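PDB 5XZ4: bumblebee peptidoglycan recognition protein SA, which binds bacterial peptidoglycan, preferring the Dap-type to the Lys-type, and probably serves as an immune sensor in the bumblebee. Local coordinates for residues I29-V34 against G135-D140; I36-T41 against T152-S157; A123-I128 against W166-P171. All coordinates share one frame; numbering follows the deposited sequence.

Interaction 1: I29-V34 against G135-D140; sequences IPIPYV and GILRED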
loop_
_atom_site.group_PDB
_atom_site.type_symbol
_atom_site.label_atom_id
_atom_site.label_comp_id
_atom_site.label_asym_id
_atom_site.label_seq_id
_atom_site.Cartn_x
_atom_site.Cartn_y
_atom_site.Cartn_z
ATOM N N ILE A 29 4.198 17.076 -1.516
ATOM C CA ILE A 29 5.141 16.248 -2.327
ATOM C C ILE A 29 6.470 17.017 -2.410
ATOM O O ILE A 29 6.425 18.214 -2.683
ATOM C CB ILE A 29 4.586 15.913 -3.759
ATOM C CG1 ILE A 29 3.850 14.551 -3.800
ATOM C CG2 ILE A 29 5.663 15.605 -4.794
ATOM C CD1 ILE A 29 2.594 14.356 -2.996
ATOM N N PRO A 30 7.633 16.381 -2.181
ATOM C CA PRO A 30 7.796 14.926 -1.999
ATOM C C PRO A 30 7.473 14.426 -0.592
ATOM O O PRO A 30 7.571 15.162 0.394
ATOM C CB PRO A 30 9.278 14.692 -2.353
ATOM C CG PRO A 30 9.945 15.996 -2.048
ATOM C CD PRO A 30 8.935 17.066 -2.378
ATOM N N ILE A 31 7.149 13.138 -0.535
ATOM C CA ILE A 31 6.609 12.490 0.661
ATOM C C ILE A 31 7.726 11.835 1.504
ATOM O O ILE A 31 8.612 11.188 0.947
ATOM C CB ILE A 31 5.590 11.414 0.203
ATOM C CG1 ILE A 31 4.442 12.062 -0.583
ATOM C CG2 ILE A 31 5.064 10.576 1.370
ATOM C CD1 ILE A 31 3.756 11.093 -1.527
ATOM N N PRO A 32 7.658 11.952 2.856
ATOM C CA PRO A 32 8.755 11.454 3.708
ATOM C C PRO A 32 8.702 9.990 4.153
ATOM O O PRO A 32 9.739 9.416 4.476
ATOM C CB PRO A 32 8.704 12.393 4.925
ATOM C CG PRO A 32 7.254 12.777 5.009
ATOM C CD PRO A 32 6.813 12.924 3.586
ATOM N N TYR A 33 7.506 9.381 4.140
ATOM C CA TYR A 33 7.313 7.998 4.642
ATOM C C TYR A 33 6.569 7.113 3.654
ATOM O O TYR A 33 5.687 7.580 2.933
ATOM C CB TYR A 33 6.532 7.974 5.968
ATOM C CG TYR A 33 7.263 8.597 7.131
ATOM C CD1 TYR A 33 8.147 7.836 7.911
ATOM C CD2 TYR A 33 7.053 9.940 7.464
ATOM C CE1 TYR A 33 8.853 8.428 8.977
ATOM C CE2 TYR A 33 7.719 10.534 8.539
ATOM C CZ TYR A 33 8.613 9.774 9.285
ATOM O OH TYR A 33 9.288 10.385 10.329
ATOM N N VAL A 34 6.920 5.830 3.676
ATOM C CA VAL A 34 6.087 4.774 3.088
ATOM C C VAL A 34 5.730 3.842 4.247
ATOM O O VAL A 34 6.633 3.388 4.972
ATOM C CB VAL A 34 6.839 4.020 1.977
ATOM C CG1 VAL A 34 6.069 2.787 1.507
ATOM C CG2 VAL A 34 7.103 4.924 0.787
ATOM N N GLY A 135 10.743 11.612 -8.142
ATOM C CA GLY A 135 10.742 12.741 -7.215
ATOM C C GLY A 135 9.454 12.888 -6.421
ATOM O O GLY A 135 9.250 13.893 -5.753
ATOM N N ILE A 136 8.583 11.879 -6.500
ATOM C CA ILE A 136 7.340 11.837 -5.718
ATOM C C ILE A 136 7.640 11.514 -4.245
ATOM O O ILE A 136 7.000 12.052 -3.334
ATOM C CB ILE A 136 6.363 10.784 -6.302
ATOM C CG1 ILE A 136 6.018 11.096 -7.772
ATOM C CG2 ILE A 136 5.099 10.679 -5.442
ATOM C CD1 ILE A 136 5.450 9.919 -8.536
ATOM N N LEU A 137 8.591 10.605 -4.025
ATOM C CA LEU A 137 9.066 10.257 -2.675
ATOM C C LEU A 137 10.385 10.954 -2.440
ATOM O O LEU A 137 11.159 11.105 -3.373
ATOM C CB LEU A 137 9.259 8.734 -2.546
ATOM C CG LEU A 137 7.999 7.879 -2.752
ATOM C CD1 LEU A 137 8.366 6.405 -2.634
ATOM C CD2 LEU A 137 6.911 8.221 -1.729
ATOM N N ARG A 138 10.642 11.358 -1.208
ATOM C CA ARG A 138 11.950 11.987 -0.874
ATOM C C ARG A 138 13.083 10.989 -1.137
ATOM O O ARG A 138 12.903 9.766 -1.013
ATOM C CB ARG A 138 11.959 12.396 0.592
ATOM C CG ARG A 138 11.101 13.616 0.894
ATOM C CD ARG A 138 11.201 14.035 2.351
ATOM N NE ARG A 138 12.546 14.449 2.720
ATOM C CZ ARG A 138 12.954 15.709 2.893
ATOM N NH1 ARG A 138 14.214 15.932 3.236
ATOM N NH2 ARG A 138 12.128 16.742 2.739
ATOM N N GLU A 139 14.256 11.516 -1.494
ATOM C CA GLU A 139 15.454 10.686 -1.714
ATOM C C GLU A 139 15.819 9.867 -0.461
ATOM O O GLU A 139 16.313 8.739 -0.567
ATOM C CB GLU A 139 16.649 11.559 -2.144
ATOM C CG GLU A 139 16.430 12.368 -3.416
ATOM C CD GLU A 139 16.705 11.580 -4.684
ATOM O OE1 GLU A 139 17.809 11.006 -4.815
ATOM O OE2 GLU A 139 15.820 11.563 -5.561
ATOM N N ASP A 140 15.547 10.447 0.708
ATOM C CA ASP A 140 15.791 9.820 1.996
ATOM C C ASP A 140 14.524 9.172 2.577
ATOM O O ASP A 140 14.351 9.126 3.799
ATOM C CB ASP A 140 16.405 10.842 2.987
ATOM C CG ASP A 140 15.513 12.065 3.232
ATOM O OD1 ASP A 140 14.406 12.159 2.664
ATOM O OD2 ASP A 140 15.941 12.952 4.011
HETATM O O HOH W 1 12.079 10.983 4.884
#
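Through both N and O, I31 bonds on one side to the backbone of the other segment: its N donates to I136 O at 3.0 Å, and its O accepts from R138 N at 3.0 Å in a nearly straight bond (175° at the hydrogen). One residue thus bonds to the neighbours of L137, the pattern of a parallel bridge. I136 O is also approached by the CA-H of P30, a weaker contact at 3.3 Å. Beyond the backbone, the I31 and I136 side chains run alongside each other in one direction, I31 CD1 meeting I136 CG2. L137, its CG anti to the carbonyl carbon (chi1 -61°), divides its two branches, CD2 resting 4.0 Å from I31 CB and CD1 reaching V34 CG2, the V34 and L137 side chains at about a right angle. The bridge joins the start of strand 31-38, part of the mixed sheet of the peptidoglycan recognition fold, to the short strand 137-138 that follows helix 118-134. G135, at the exit of that helix, has a positive phi (96°) at which a CB would press on the preceding carbonyl O. R138 crosses this edge with its aliphatic part: CG lies 3.9 Å from P30 CB, and CD lies 3.8 Å from P32 CA. Its NE bonds to D140 OD1 at 3.0 Å, in the guanidinium plane and on the syn lone pair, a salt bridge that spans the corner turned at E139 and D140. Past that corner R142, on the next strand, pairs its backbone with P32 and V34, while Y33 OH bonds to P173 O.

Interaction 2: I36-T41 against T152-S157; sequences IHHTVT and TMSPGS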
loop_
_atom_site.group_PDB
_atom_site.type_symbol
_atom_site.label_atom_id
_atom_site.label_comp_id
_atom_site.label_asym_id
_atom_site.label_seq_id
_atom_site.Cartn_x
_atom_site.Cartn_y
_atom_site.Cartn_z
ATOM N N ILE A 36 4.177 0.164 5.189
ATOM C CA ILE A 36 3.865 -1.174 4.678
ATOM C C ILE A 36 2.789 -1.855 5.527
ATOM O O ILE A 36 2.890 -1.900 6.779
ATOM C CB ILE A 36 5.132 -2.069 4.581
ATOM C CG1 ILE A 36 6.249 -1.379 3.758
ATOM C CG2 ILE A 36 4.786 -3.457 4.025
ATOM C CD1 ILE A 36 5.894 -1.076 2.303
ATOM N N HIS A 37 1.738 -2.306 4.839
ATOM C CA HIS A 37 0.593 -2.982 5.479
ATOM C C HIS A 37 0.358 -4.342 4.847
ATOM O O HIS A 37 0.805 -4.577 3.719
ATOM C CB HIS A 37 -0.698 -2.170 5.259
ATOM C CG HIS A 37 -0.870 -1.011 6.188
ATOM N ND1 HIS A 37 -1.501 -1.137 7.406
ATOM C CD2 HIS A 37 -0.530 0.295 6.076
ATOM C CE1 HIS A 37 -1.537 0.042 8.005
ATOM N NE2 HIS A 37 -0.942 0.926 7.227
ATOM N N HIS A 38 -0.387 -5.209 5.540
ATOM C CA HIS A 38 -1.083 -6.310 4.865
ATOM C C HIS A 38 -2.575 -6.085 4.939
ATOM O O HIS A 38 -3.049 -5.393 5.841
ATOM C CB HIS A 38 -0.638 -7.694 5.371
ATOM C CG HIS A 38 -1.055 -8.047 6.783
ATOM N ND1 HIS A 38 -0.860 -9.313 7.296
ATOM C CD2 HIS A 38 -1.642 -7.330 7.775
ATOM C CE1 HIS A 38 -1.304 -9.358 8.546
ATOM N NE2 HIS A 38 -1.767 -8.160 8.865
ATOM N N THR A 39 -3.331 -6.649 3.992
ATOM C CA THR A 39 -4.795 -6.427 3.983
ATOM C C THR A 39 -5.579 -7.341 4.906
ATOM O O THR A 39 -6.744 -7.018 5.217
ATOM C CB THR A 39 -5.369 -6.572 2.575
ATOM O OG1 THR A 39 -5.134 -7.915 2.137
ATOM C CG2 THR A 39 -4.727 -5.537 1.591
ATOM N N VAL A 40 -4.962 -8.472 5.279
ATOM C CA VAL A 40 -5.593 -9.581 6.048
ATOM C C VAL A 40 -6.612 -10.350 5.198
ATOM O O VAL A 40 -7.245 -11.294 5.685
ATOM C CB VAL A 40 -6.213 -9.128 7.410
ATOM C CG1 VAL A 40 -6.591 -10.293 8.322
ATOM C CG2 VAL A 40 -5.233 -8.268 8.170
ATOM N N THR A 41 -6.768 -10.000 3.934
ATOM C CA THR A 41 -7.619 -10.769 3.026
ATOM C C THR A 41 -6.887 -12.035 2.582
ATOM O O THR A 41 -5.708 -12.249 2.876
ATOM C CB THR A 41 -8.035 -9.952 1.787
ATOM O OG1 THR A 41 -6.876 -9.638 0.988
ATOM C CG2 THR A 41 -8.726 -8.670 2.172
ATOM N N THR A 152 -1.263 -2.321 15.931
ATOM C CA THR A 152 -1.756 -3.219 14.890
ATOM C C THR A 152 -0.763 -4.365 14.724
ATOM O O THR A 152 0.432 -4.211 15.064
ATOM C CB THR A 152 -1.918 -2.486 13.539
ATOM O OG1 THR A 152 -2.535 -3.379 12.607
ATOM C CG2 THR A 152 -0.562 -1.954 12.965
ATOM N N MET A 153 -1.229 -5.497 14.197
ATOM C CA MET A 153 -0.297 -6.554 13.771
ATOM C C MET A 153 0.194 -6.388 12.317
ATOM O O MET A 153 1.183 -7.009 11.921
ATOM C CB MET A 153 -0.847 -7.962 14.064
ATOM C CG MET A 153 -0.885 -8.301 15.564
ATOM S SD MET A 153 0.709 -8.277 16.434
ATOM C CE MET A 153 1.340 -9.907 16.049
ATOM N N SER A 154 -0.454 -5.498 11.563
ATOM C CA SER A 154 -0.058 -5.185 10.165
ATOM C C SER A 154 1.417 -4.691 10.127
ATOM O O SER A 154 1.800 -3.841 10.960
ATOM C CB SER A 154 -1.022 -4.131 9.632
ATOM O OG SER A 154 -0.743 -3.843 8.265
ATOM N N PRO A 155 2.269 -5.184 9.210
ATOM C CA PRO A 155 1.954 -5.929 7.997
ATOM C C PRO A 155 2.087 -7.447 8.150
ATOM O O PRO A 155 2.247 -8.154 7.147
ATOM C CB PRO A 155 3.038 -5.408 7.027
ATOM C CG PRO A 155 4.247 -5.270 7.924
ATOM C CD PRO A 155 3.661 -4.677 9.183
ATOM N N GLY A 156 2.036 -7.921 9.394
ATOM C CA GLY A 156 2.263 -9.324 9.725
ATOM C C GLY A 156 3.720 -9.571 10.041
ATOM O O GLY A 156 4.608 -8.994 9.405
ATOM N N SER A 157 3.978 -10.419 11.026
ATOM C CA SER A 157 5.344 -10.625 11.499
ATOM C C SER A 157 6.324 -11.055 10.410
ATOM O O SER A 157 7.469 -10.603 10.394
ATOM C CB SER A 157 5.357 -11.618 12.658
ATOM O OG SER A 157 4.706 -11.046 13.775
#
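H38, P155 and S154 carry most of this contact. The hydroxyl of S154 is gripped twice: OG lies 2.9 Å from H37 ND1, where either group could donate, and it accepts from H38 N at 3.1 Å, while H37 NE2 bonds to T95 OG1. OG stands anti to the backbone N of S154 (chi1 -177°), which brings it to both histidines. The H38 side chain packs through its ring. CG sits between the backbone N and the carbonyl carbon (chi1 69°), and one ring face lies on the P155-G156 peptide, with P155 C 3.5 Å above the ring centre. G156 CA adds an off-centre CH-pi contact, 4.1 Å from the ring centroid. H38 ND1 takes its hydrogen bond from outside the two segments, from the backbone N of F111. An alanine in place of H38 would probably leave that N-H without its acceptor and open a gap beside the P155-G156 peptide. P155, preceded by a cis peptide, turns its ring to the strand, CB lying 3.5 Å from I36 O and 4.0 Å from I36 CG2. T152 OG1 accepts from S154 N in an ST turn, and G156 stands at the N-cap of helix 157-163. In zinc amidases of this family two histidines and a cysteine hold the metal; H37, A146 and S154 probably correspond to the first histidine, the second and the cysteine, consistent with a recognition protein lacking that site.

Interaction 3: A123-I128 against W166-P171; sequences AAHALI and WLEWVP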
loop_
_atom_site.group_PDB
_atom_site.type_symbol
_atom_site.label_atom_id
_atom_site.label_comp_id
_atom_site.label_asym_id
_atom_site.label_seq_id
_atom_site.Cartn_x
_atom_site.Cartn_y
_atom_site.Cartn_z
ATOM N N ALA A 123 7.694 -6.045 -6.722
ATOM C CA ALA A 123 6.779 -4.995 -7.201
ATOM C C ALA A 123 6.744 -3.798 -6.250
ATOM O O ALA A 123 6.808 -2.631 -6.672
ATOM C CB ALA A 123 5.366 -5.549 -7.416
ATOM N N ALA A 124 6.650 -4.076 -4.951
ATOM C CA ALA A 124 6.640 -2.986 -3.971
ATOM C C ALA A 124 7.968 -2.206 -3.942
ATOM O O ALA A 124 7.962 -0.965 -3.889
ATOM C CB ALA A 124 6.339 -3.535 -2.592
ATOM N N HIS A 125 9.078 -2.928 -3.985
ATOM C CA HIS A 125 10.375 -2.222 -3.923
ATOM C C HIS A 125 10.601 -1.409 -5.204
ATOM O O HIS A 125 11.118 -0.287 -5.129
ATOM C CB HIS A 125 11.505 -3.209 -3.672
ATOM C CG HIS A 125 12.743 -2.601 -3.087
ATOM N ND1 HIS A 125 12.757 -1.567 -2.170
ATOM C CD2 HIS A 125 14.036 -2.965 -3.274
ATOM C CE1 HIS A 125 14.023 -1.324 -1.828
ATOM N NE2 HIS A 125 14.803 -2.160 -2.483
ATOM N N ALA A 126 10.152 -1.941 -6.350
ATOM C CA ALA A 126 10.261 -1.221 -7.638
ATOM C C ALA A 126 9.372 0.027 -7.617
ATOM O O ALA A 126 9.757 1.099 -8.120
ATOM C CB ALA A 126 9.922 -2.130 -8.818
ATOM N N LEU A 127 8.193 -0.081 -6.990
ATOM C CA LEU A 127 7.328 1.079 -6.811
ATOM C C LEU A 127 7.994 2.178 -5.958
ATOM O O LEU A 127 7.937 3.367 -6.293
ATOM C CB LEU A 127 5.982 0.650 -6.161
ATOM C CG LEU A 127 4.906 1.741 -5.988
ATOM C CD1 LEU A 127 4.417 2.254 -7.340
ATOM C CD2 LEU A 127 3.749 1.277 -5.085
ATOM N N ILE A 128 8.652 1.779 -4.857
ATOM C CA ILE A 128 9.362 2.726 -4.003
ATOM C C ILE A 128 10.514 3.354 -4.806
ATOM O O ILE A 128 10.681 4.574 -4.789
ATOM C CB ILE A 128 9.839 2.046 -2.698
ATOM C CG1 ILE A 128 8.628 1.675 -1.825
ATOM C CG2 ILE A 128 10.778 2.962 -1.925
ATOM C CD1 ILE A 128 8.947 0.650 -0.779
ATOM N N TRP A 166 15.434 -4.142 2.885
ATOM C CA TRP A 166 15.514 -2.908 2.100
ATOM C C TRP A 166 16.306 -1.860 2.871
ATOM O O TRP A 166 16.060 -1.651 4.053
ATOM C CB TRP A 166 14.100 -2.371 1.855
ATOM C CG TRP A 166 13.206 -3.234 1.008
ATOM C CD1 TRP A 166 13.588 -4.216 0.125
ATOM C CD2 TRP A 166 11.786 -3.139 0.921
ATOM N NE1 TRP A 166 12.465 -4.758 -0.493
ATOM C CE2 TRP A 166 11.354 -4.099 -0.038
ATOM C CE3 TRP A 166 10.835 -2.311 1.534
ATOM C CZ2 TRP A 166 10.011 -4.268 -0.355
ATOM C CZ3 TRP A 166 9.513 -2.487 1.232
ATOM C CH2 TRP A 166 9.108 -3.444 0.282
ATOM N N LEU A 167 17.248 -1.173 2.209
ATOM C CA LEU A 167 18.034 -0.128 2.874
ATOM C C LEU A 167 17.172 1.022 3.358
ATOM O O LEU A 167 17.530 1.712 4.307
ATOM C CB LEU A 167 19.140 0.443 1.956
ATOM C CG LEU A 167 20.318 -0.457 1.585
ATOM C CD1 LEU A 167 21.317 0.314 0.721
ATOM C CD2 LEU A 167 20.998 -1.009 2.829
ATOM N N GLU A 168 16.031 1.229 2.696
ATOM C CA GLU A 168 15.113 2.311 3.059
ATOM C C GLU A 168 14.371 2.049 4.365
ATOM O O GLU A 168 13.809 2.979 4.945
ATOM C CB GLU A 168 14.103 2.597 1.934
ATOM C CG GLU A 168 14.745 2.968 0.596
ATOM C CD GLU A 168 15.009 1.782 -0.313
ATOM O OE1 GLU A 168 15.012 0.621 0.119
ATOM O OE2 GLU A 168 15.252 2.002 -1.518
ATOM N N TRP A 169 14.327 0.787 4.797
ATOM C CA TRP A 169 13.643 0.454 6.073
ATOM C C TRP A 169 14.385 1.080 7.257
ATOM O O TRP A 169 15.612 1.016 7.307
ATOM C CB TRP A 169 13.517 -1.065 6.258
ATOM C CG TRP A 169 12.851 -1.394 7.579
ATOM C CD1 TRP A 169 11.514 -1.270 7.880
ATOM C CD2 TRP A 169 13.511 -1.775 8.796
ATOM N NE1 TRP A 169 11.310 -1.591 9.208
ATOM C CE2 TRP A 169 12.511 -1.909 9.789
ATOM C CE3 TRP A 169 14.845 -2.060 9.129
ATOM C CZ2 TRP A 169 12.799 -2.297 11.108
ATOM C CZ3 TRP A 169 15.139 -2.443 10.456
ATOM C CH2 TRP A 169 14.115 -2.570 11.422
ATOM N N VAL A 170 13.645 1.672 8.192
ATOM C CA VAL A 170 14.231 2.270 9.401
ATOM C C VAL A 170 13.649 1.636 10.675
ATOM O O VAL A 170 12.442 1.405 10.772
ATOM C CB VAL A 170 14.112 3.815 9.417
ATOM C CG1 VAL A 170 14.900 4.435 8.261
ATOM C CG2 VAL A 170 12.679 4.303 9.417
ATOM N N PRO A 171 14.506 1.341 11.653
ATOM C CA PRO A 171 14.026 0.790 12.926
ATOM C C PRO A 171 13.219 1.770 13.786
ATOM O O PRO A 171 12.404 1.319 14.608
ATOM C CB PRO A 171 15.319 0.367 13.633
ATOM C CG PRO A 171 16.398 1.168 12.995
ATOM C CD PRO A 171 15.982 1.373 11.573
HETATM O O HOH W 2 17.269 -1.084 -0.602
#
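The H125 and W166 rings supply the aromatic part of this contact. The imidazole lies face to face on the five-membered ring of the indole, centroids 3.6 Å apart and planes within 2° of parallel. H125 CG is anti to the backbone N (chi1 -158°), and it lies 3.4 Å from W166 NE1. Apolar contacts continue on the six-membered side of the indole: A124 CB meets W166 CH2 at 4.0 Å, and I128 CD1 meets W166 CZ3 at 3.8 Å. Polar groups gather at the rim of the imidazole. E168 OE1 comes in the plane of the imidazole to 2.9 Å from H125 CE1, a contact with a carbon, the carboxylate turned 88° to the ring. A water donates to E168 OE1 at 2.9 Å and accepts from L167 N at 2.8 Å, while E168 OE2 forms a salt bridge with K132, one turn beyond I128 on helix 118-134. The chain bearing W166 and E168 makes a type I turn, W169 N bonding to W166 O. W166 is packed between helix 118-134 and V143 of strand 141-145, to which E168 and V170 add backbone hydrogen bonds, and A124 also reaches I76 and F107 of the sheet.

Overall arrangement
The three contacts illustrate how one sheet gathers distant parts of a chain. Interactions 1 and 2 share strand 31-38, their centres about 22 Å apart. Interaction 3 lies about 12 Å from the centre of interaction 1 and about 16 Å from that of interaction 2, and it touches both: L137 packs on I128, and I36 CD1 on W166. In sequence the first segments come in the order 29-34, 36-41 and 123-128, and the partners follow as 135-140, 152-157 and 166-171, so every pair of contacts crosses. Strand 31-38, helix 118-134 and the C-terminal region are therefore interlocked within one compact domain rather than divided into separate units.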